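Local coordinates for amidohydrolase family protein (Acinetobacter baumannii, PDB 4I6K), which probably hydrolyses the lactone ring of 2-pyrone-4,6-dicarboxylic acid, as a member of the amidohydrolase family, at residues I59-E64 with S247-T252; F214-A219 with T252-L257. One frame throughout, in Å; residues are numbered along the deposited sequence.

Interaction 1: residues I59-E64 with S247-T252; sequences ISHLDE and SDWPHT
His61, reaching out from helix 55-64, meets the indole of Trp249 with the ND1–CE1 side of its imidazole, and this one pair makes up the contact between 59-64 and 247-252. His61 CE1 comes to 3.5 Å from Trp249 NE1, while His61 ND1 rides 3.7 Å above the plane of the Trp249 ring, displaced toward its rim. With centroids 4.7 Å apart and planes at 51°, the imidazole and the five-membered ring of the indole meet obliquely.

The opposite face of the indole is taken by its own neighbour: Pro250 CB sits 3.6 Å above the centre of the Trp249 ring, where the cis peptide bond between the two residues folds the proline back. Pro250 and His61 thus approach the indole from opposite faces. Placing CG of Trp249 trans to the backbone N (chi1 -176°) sends the indole toward the helix. On the other partner, the ring of His61 also meets that of Tyr260 from helix 260-270, the two planes being only about 15° apart.

The next layer fixes the backbone of Trp249. Ser247 OG accepts from Trp249 N at 2.8 Å, an ST turn, and the same hydroxyl is hydrogen-bonded to Asp29 of strand 28-32. Further on, His251 N donates to Asp248 O at 2.8 Å within the same loop, and the main chain of Trp249 pairs with His33. The loop after the last strand of the (beta/alpha)8 barrel is thus tied to the first strand.

No hydrogen bond crosses the contact. The indole N-H lies in the ring plane, whereas the imidazole approaches over a face, which implies that van der Waals and weak aromatic forces join this helix to the loop.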
loop_
_atom_site.group_PDB
_atom_site.type_symbol
_atom_site.label_atom_id
_atom_site.label_comp_id
_atom_site.label_asym_id
_atom_site.label_seq_id
_atom_site.Cartn_x
_atom_site.Cartn_y
_atom_site.Cartn_z
ATOM N N ILE A 59 2.047 17.201 0.148
ATOM C CA ILE A 59 3.240 17.659 0.855
ATOM C C ILE A 59 2.834 18.618 1.959
ATOM O O ILE A 59 3.503 18.718 2.991
ATOM C CB ILE A 59 4.268 18.357 -0.078
ATOM C CG1 ILE A 59 5.344 17.375 -0.551
ATOM C CG2 ILE A 59 4.991 19.449 0.673
ATOM C CD1 ILE A 59 4.823 16.178 -1.268
ATOM N N SER A 60 1.728 19.326 1.753
ATOM C CA SER A 60 1.254 20.258 2.772
ATOM C C SER A 60 0.801 19.540 4.044
ATOM O O SER A 60 1.020 20.026 5.151
ATOM C CB SER A 60 0.119 21.114 2.230
ATOM O OG SER A 60 -0.260 22.060 3.200
ATOM N N HIS A 61 0.158 18.387 3.886
ATOM C CA HIS A 61 -0.233 17.584 5.043
ATOM C C HIS A 61 0.968 16.959 5.757
ATOM O O HIS A 61 0.981 16.857 6.985
ATOM C CB HIS A 61 -1.221 16.500 4.636
ATOM C CG HIS A 61 -2.562 17.030 4.244
ATOM N ND1 HIS A 61 -3.026 17.001 2.947
ATOM C CD2 HIS A 61 -3.536 17.617 4.980
ATOM C CE1 HIS A 61 -4.233 17.536 2.900
ATOM N NE2 HIS A 61 -4.567 17.913 4.122
ATOM N N LEU A 62 1.965 16.528 4.984
ATOM C CA LEU A 62 3.194 15.984 5.555
ATOM C C LEU A 62 3.873 17.037 6.421
ATOM O O LEU A 62 4.265 16.766 7.557
ATOM C CB LEU A 62 4.155 15.517 4.454
ATOM C CG LEU A 62 3.692 14.387 3.528
ATOM C CD1 LEU A 62 4.858 13.895 2.670
ATOM C CD2 LEU A 62 3.105 13.246 4.335
ATOM N N ASP A 63 4.015 18.237 5.864
ATOM C CA ASP A 63 4.599 19.372 6.580
ATOM C C ASP A 63 3.859 19.670 7.880
ATOM O O ASP A 63 4.475 19.749 8.945
ATOM C CB ASP A 63 4.607 20.603 5.683
ATOM C CG ASP A 63 5.518 20.432 4.496
ATOM O OD1 ASP A 63 5.403 21.206 3.522
ATOM O OD2 ASP A 63 6.364 19.512 4.543
ATOM N N GLU A 64 2.538 19.803 7.792
ATOM C CA GLU A 64 1.706 20.107 8.953
ATOM C C GLU A 64 1.816 19.079 10.080
ATOM O O GLU A 64 1.397 19.354 11.206
ATOM C CB GLU A 64 0.237 20.253 8.544
ATOM C CG GLU A 64 -0.003 21.295 7.461
ATOM C CD GLU A 64 -1.477 21.593 7.233
ATOM O OE1 GLU A 64 -1.790 22.745 6.861
ATOM O OE2 GLU A 64 -2.317 20.684 7.422
ATOM N N SER A 247 -1.454 7.171 5.461
ATOM C CA SER A 247 -2.663 7.967 5.590
ATOM C C SER A 247 -3.769 7.434 4.673
ATOM O O SER A 247 -4.955 7.561 4.981
ATOM C CB SER A 247 -2.375 9.437 5.234
ATOM O OG SER A 247 -2.225 9.617 3.820
ATOM N N ASP A 248 -3.373 6.849 3.547
ATOM C CA ASP A 248 -4.301 6.582 2.455
ATOM C C ASP A 248 -5.086 7.833 2.070
ATOM O O ASP A 248 -6.236 7.749 1.637
ATOM C CB ASP A 248 -5.264 5.454 2.833
ATOM C CG ASP A 248 -6.086 4.969 1.655
ATOM O OD1 ASP A 248 -7.310 5.216 1.641
ATOM O OD2 ASP A 248 -5.507 4.341 0.743
ATOM N N TRP A 249 -4.457 8.993 2.231
ATOM C CA TRP A 249 -4.947 10.229 1.623
ATOM C C TRP A 249 -5.014 10.099 0.080
ATOM O O TRP A 249 -4.141 9.484 -0.539
ATOM C CB TRP A 249 -4.045 11.394 2.041
ATOM C CG TRP A 249 -4.511 12.714 1.538
ATOM C CD1 TRP A 249 -5.401 13.556 2.140
ATOM C CD2 TRP A 249 -4.115 13.352 0.310
ATOM N NE1 TRP A 249 -5.571 14.685 1.374
ATOM C CE2 TRP A 249 -4.798 14.582 0.244
ATOM C CE3 TRP A 249 -3.251 13.000 -0.732
ATOM C CZ2 TRP A 249 -4.646 15.462 -0.832
ATOM C CZ3 TRP A 249 -3.099 13.876 -1.798
ATOM C CH2 TRP A 249 -3.797 15.088 -1.843
ATOM N N PRO A 250 -6.044 10.688 -0.557
ATOM C CA PRO A 250 -7.085 11.532 0.005
ATOM C C PRO A 250 -8.347 10.755 0.351
ATOM O O PRO A 250 -9.443 11.294 0.207
ATOM C CB PRO A 250 -7.397 12.469 -1.152
ATOM C CG PRO A 250 -7.294 11.550 -2.361
ATOM C CD PRO A 250 -6.222 10.521 -2.013
ATOM N N HIS A 251 -8.196 9.499 0.764
ATOM C CA HIS A 251 -9.301 8.729 1.365
ATOM C C HIS A 251 -10.489 8.624 0.448
ATOM O O HIS A 251 -11.600 9.010 0.826
ATOM C CB HIS A 251 -9.734 9.357 2.700
ATOM C CG HIS A 251 -8.585 9.873 3.508
ATOM N ND1 HIS A 251 -8.379 11.217 3.745
ATOM C CD2 HIS A 251 -7.541 9.227 4.083
ATOM C CE1 HIS A 251 -7.273 11.374 4.452
ATOM N NE2 HIS A 251 -6.744 10.183 4.667
ATOM N N THR A 252 -10.251 8.098 -0.754
ATOM C CA THR A 252 -11.274 8.041 -1.811
ATOM C C THR A 252 -12.537 7.291 -1.400
ATOM O O THR A 252 -12.459 6.234 -0.762
ATOM C CB THR A 252 -10.737 7.375 -3.108
ATOM O OG1 THR A 252 -9.990 6.185 -2.784
ATOM C CG2 THR A 252 -9.864 8.360 -3.903
#

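Interaction 2: residues F214-A219 with T252-L257; sequences FYRLGA and TQHESL
Tyr215 and Arg216 face Thr252 and His254 where two loops of the (beta/alpha)8 barrel, those following strands 207-210 and 243-244, come together. Two kinds of interaction join them, and a third, charge, holds Arg216 from outside the two segments.

The first is aromatic. Tyr215 CD2 lies over one face of the His254 ring, 3.6 Å from His254 CD2, but with the planes at 51° the pair is oblique. Tyr215 CE2 also lies over the rim of one face of the Arg216 guanidinium, so the ring touches both polar neighbours; its own hydroxyl is spent on Asp248 OD1.

The charge comes from that same carboxylate oxygen of Asp248, which forms a salt bridge with Arg216 NH1 and is its strongest partner; NH1 also makes a weak hydrogen bond to a bound citrate, probably from the crystallisation liquor. An extended chain from CG to NE carries the guanidinium there, its plane 89° from that of the His254 ring.

The other kind that joins the loops is hydrogen bonding around Thr252. Arg216 NH1 donates to Thr252 OG1 at 3.3 Å, tilted from the guanidinium plane, and this hydroxyl is also bonded to Tyr47. A water in the guanidinium plane accepts from Thr252 N at 3.2 Å and, weakly, from NH1. Thr252 O receives weak bonds from NH1 and NH2 of Arg216, besides a nearly straight one (169°) from His254 ND1 at 3.1 Å, with the carbonyl oxygen lying in the imidazole plane.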
loop_
_atom_site.group_PDB
_atom_site.type_symbol
_atom_site.label_atom_id
_atom_site.label_comp_id
_atom_site.label_asym_id
_atom_site.label_seq_id
_atom_site.Cartn_x
_atom_site.Cartn_y
_atom_site.Cartn_z
ATOM N N PHE A 214 -7.879 1.835 8.028
ATOM C CA PHE A 214 -8.762 1.130 8.951
ATOM C C PHE A 214 -10.207 1.310 8.519
ATOM O O PHE A 214 -11.036 0.422 8.720
ATOM C CB PHE A 214 -8.616 1.682 10.359
ATOM C CG PHE A 214 -9.266 3.026 10.538
ATOM C CD1 PHE A 214 -10.580 3.123 10.970
ATOM C CD2 PHE A 214 -8.573 4.190 10.241
ATOM C CE1 PHE A 214 -11.186 4.355 11.123
ATOM C CE2 PHE A 214 -9.170 5.434 10.388
ATOM C CZ PHE A 214 -10.475 5.518 10.835
ATOM N N TYR A 215 -10.515 2.465 7.931
ATOM C CA TYR A 215 -11.895 2.778 7.548
ATOM C C TYR A 215 -12.401 2.006 6.326
ATOM O O TYR A 215 -13.560 2.176 5.937
ATOM C CB TYR A 215 -12.080 4.283 7.323
ATOM C CG TYR A 215 -11.085 4.851 6.344
ATOM C CD1 TYR A 215 -9.928 5.483 6.798
ATOM C CD2 TYR A 215 -11.282 4.729 4.964
ATOM C CE1 TYR A 215 -9.002 5.996 5.914
ATOM C CE2 TYR A 215 -10.363 5.249 4.067
ATOM C CZ TYR A 215 -9.221 5.878 4.553
ATOM O OH TYR A 215 -8.291 6.391 3.684
ATOM N N ARG A 216 -11.553 1.176 5.711
ATOM C CA ARG A 216 -12.031 0.294 4.627
ATOM C C ARG A 216 -12.436 -1.076 5.171
ATOM O O ARG A 216 -12.819 -1.993 4.429
ATOM C CB ARG A 216 -10.983 0.149 3.521
ATOM C CG ARG A 216 -10.484 1.480 2.993
ATOM C CD ARG A 216 -9.757 1.333 1.670
ATOM N NE ARG A 216 -9.290 2.626 1.169
ATOM C CZ ARG A 216 -10.033 3.466 0.457
ATOM N NH1 ARG A 216 -9.525 4.623 0.042
ATOM N NH2 ARG A 216 -11.289 3.155 0.165
ATOM N N LEU A 217 -12.341 -1.207 6.483
ATOM C CA LEU A 217 -12.623 -2.473 7.143
ATOM C C LEU A 217 -14.107 -2.571 7.565
ATOM O O LEU A 217 -14.563 -3.616 8.015
ATOM C CB LEU A 217 -11.682 -2.653 8.347
ATOM C CG LEU A 217 -10.168 -2.567 8.095
ATOM C CD1 LEU A 217 -9.391 -2.598 9.412
ATOM C CD2 LEU A 217 -9.675 -3.677 7.148
ATOM N N GLY A 218 -14.850 -1.479 7.396
ATOM C CA GLY A 218 -16.261 -1.409 7.795
ATOM C C GLY A 218 -16.564 -0.013 8.305
ATOM O O GLY A 218 -15.706 0.869 8.221
ATOM N N ALA A 219 -17.767 0.201 8.842
ATOM C CA ALA A 219 -18.132 1.514 9.410
ATOM C C ALA A 219 -17.602 1.722 10.847
ATOM O O ALA A 219 -16.992 0.817 11.431
ATOM C CB ALA A 219 -19.637 1.728 9.337
ATOM N N THR A 252 -10.251 8.098 -0.754
ATOM C CA THR A 252 -11.274 8.041 -1.811
ATOM C C THR A 252 -12.537 7.291 -1.400
ATOM O O THR A 252 -12.459 6.234 -0.762
ATOM C CB THR A 252 -10.737 7.375 -3.108
ATOM O OG1 THR A 252 -9.990 6.185 -2.784
ATOM C CG2 THR A 252 -9.864 8.360 -3.903
ATOM N N GLN A 253 -13.690 7.826 -1.801
ATOM C CA GLN A 253 -14.968 7.196 -1.512
ATOM C C GLN A 253 -15.235 7.212 -0.015
ATOM O O GLN A 253 -16.101 6.498 0.470
ATOM C CB GLN A 253 -15.006 5.753 -2.040
ATOM C CG GLN A 253 -14.767 5.647 -3.530
ATOM C CD GLN A 253 -15.308 4.368 -4.131
ATOM O OE1 GLN A 253 -16.205 4.396 -4.974
ATOM N NE2 GLN A 253 -14.768 3.239 -3.702
ATOM N N HIS A 254 -14.491 8.040 0.710
ATOM C CA HIS A 254 -14.642 8.169 2.155
ATOM C C HIS A 254 -14.348 9.603 2.555
ATOM O O HIS A 254 -14.067 9.895 3.733
ATOM C CB HIS A 254 -13.665 7.250 2.893
ATOM C CG HIS A 254 -14.035 5.802 2.842
ATOM N ND1 HIS A 254 -13.724 4.990 1.773
ATOM C CD2 HIS A 254 -14.666 5.013 3.743
ATOM C CE1 HIS A 254 -14.161 3.765 2.011
ATOM N NE2 HIS A 254 -14.738 3.752 3.200
ATOM N N GLU A 255 -14.404 10.489 1.562
ATOM C CA GLU A 255 -13.954 11.863 1.733
ATOM C C GLU A 255 -14.793 12.626 2.754
ATOM O O GLU A 255 -14.276 13.495 3.449
ATOM C CB GLU A 255 -13.951 12.599 0.387
ATOM C CG GLU A 255 -12.995 12.018 -0.639
ATOM C CD GLU A 255 -13.636 10.969 -1.506
ATOM O OE1 GLU A 255 -13.057 10.638 -2.570
ATOM O OE2 GLU A 255 -14.717 10.477 -1.129
ATOM N N SER A 256 -16.086 12.303 2.840
ATOM C CA SER A 256 -16.982 13.024 3.735
ATOM C C SER A 256 -16.658 12.689 5.188
ATOM O O SER A 256 -16.967 13.462 6.091
ATOM C CB SER A 256 -18.438 12.664 3.445
ATOM O OG SER A 256 -18.599 12.192 2.119
ATOM N N LEU A 257 -16.035 11.532 5.407
ATOM C CA LEU A 257 -15.890 10.992 6.758
ATOM C C LEU A 257 -14.456 11.033 7.261
ATOM O O LEU A 257 -14.222 10.902 8.459
ATOM C CB LEU A 257 -16.385 9.538 6.820
ATOM C CG LEU A 257 -17.666 9.178 6.060
ATOM C CD1 LEU A 257 -17.661 7.704 5.664
ATOM C CD2 LEU A 257 -18.921 9.554 6.859
HETATM O O HOH W 1 -7.307 6.929 -0.790
#

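In the fold
Both interactions use the loop after the last barrel strand, and their segments overlap at Thr252, which makes contact in interaction 2 alone of the two; the loop is held to different elements. Interaction 1 ties the start of that loop to helix 55-64 on the outer layer of the barrel and rests on a small, non-hydrogen-bonded ring pair. Interaction 2 joins the loop's later half to the turn after strand 207-210, beside the bound citrate, and buries about three times the surface with much more polar chemistry. Each is only partly buried, with no exposed residue touching. Asp248 connects them: it belongs to the segment of interaction 1, yet its carboxylate serves the polar side chains of interaction 2.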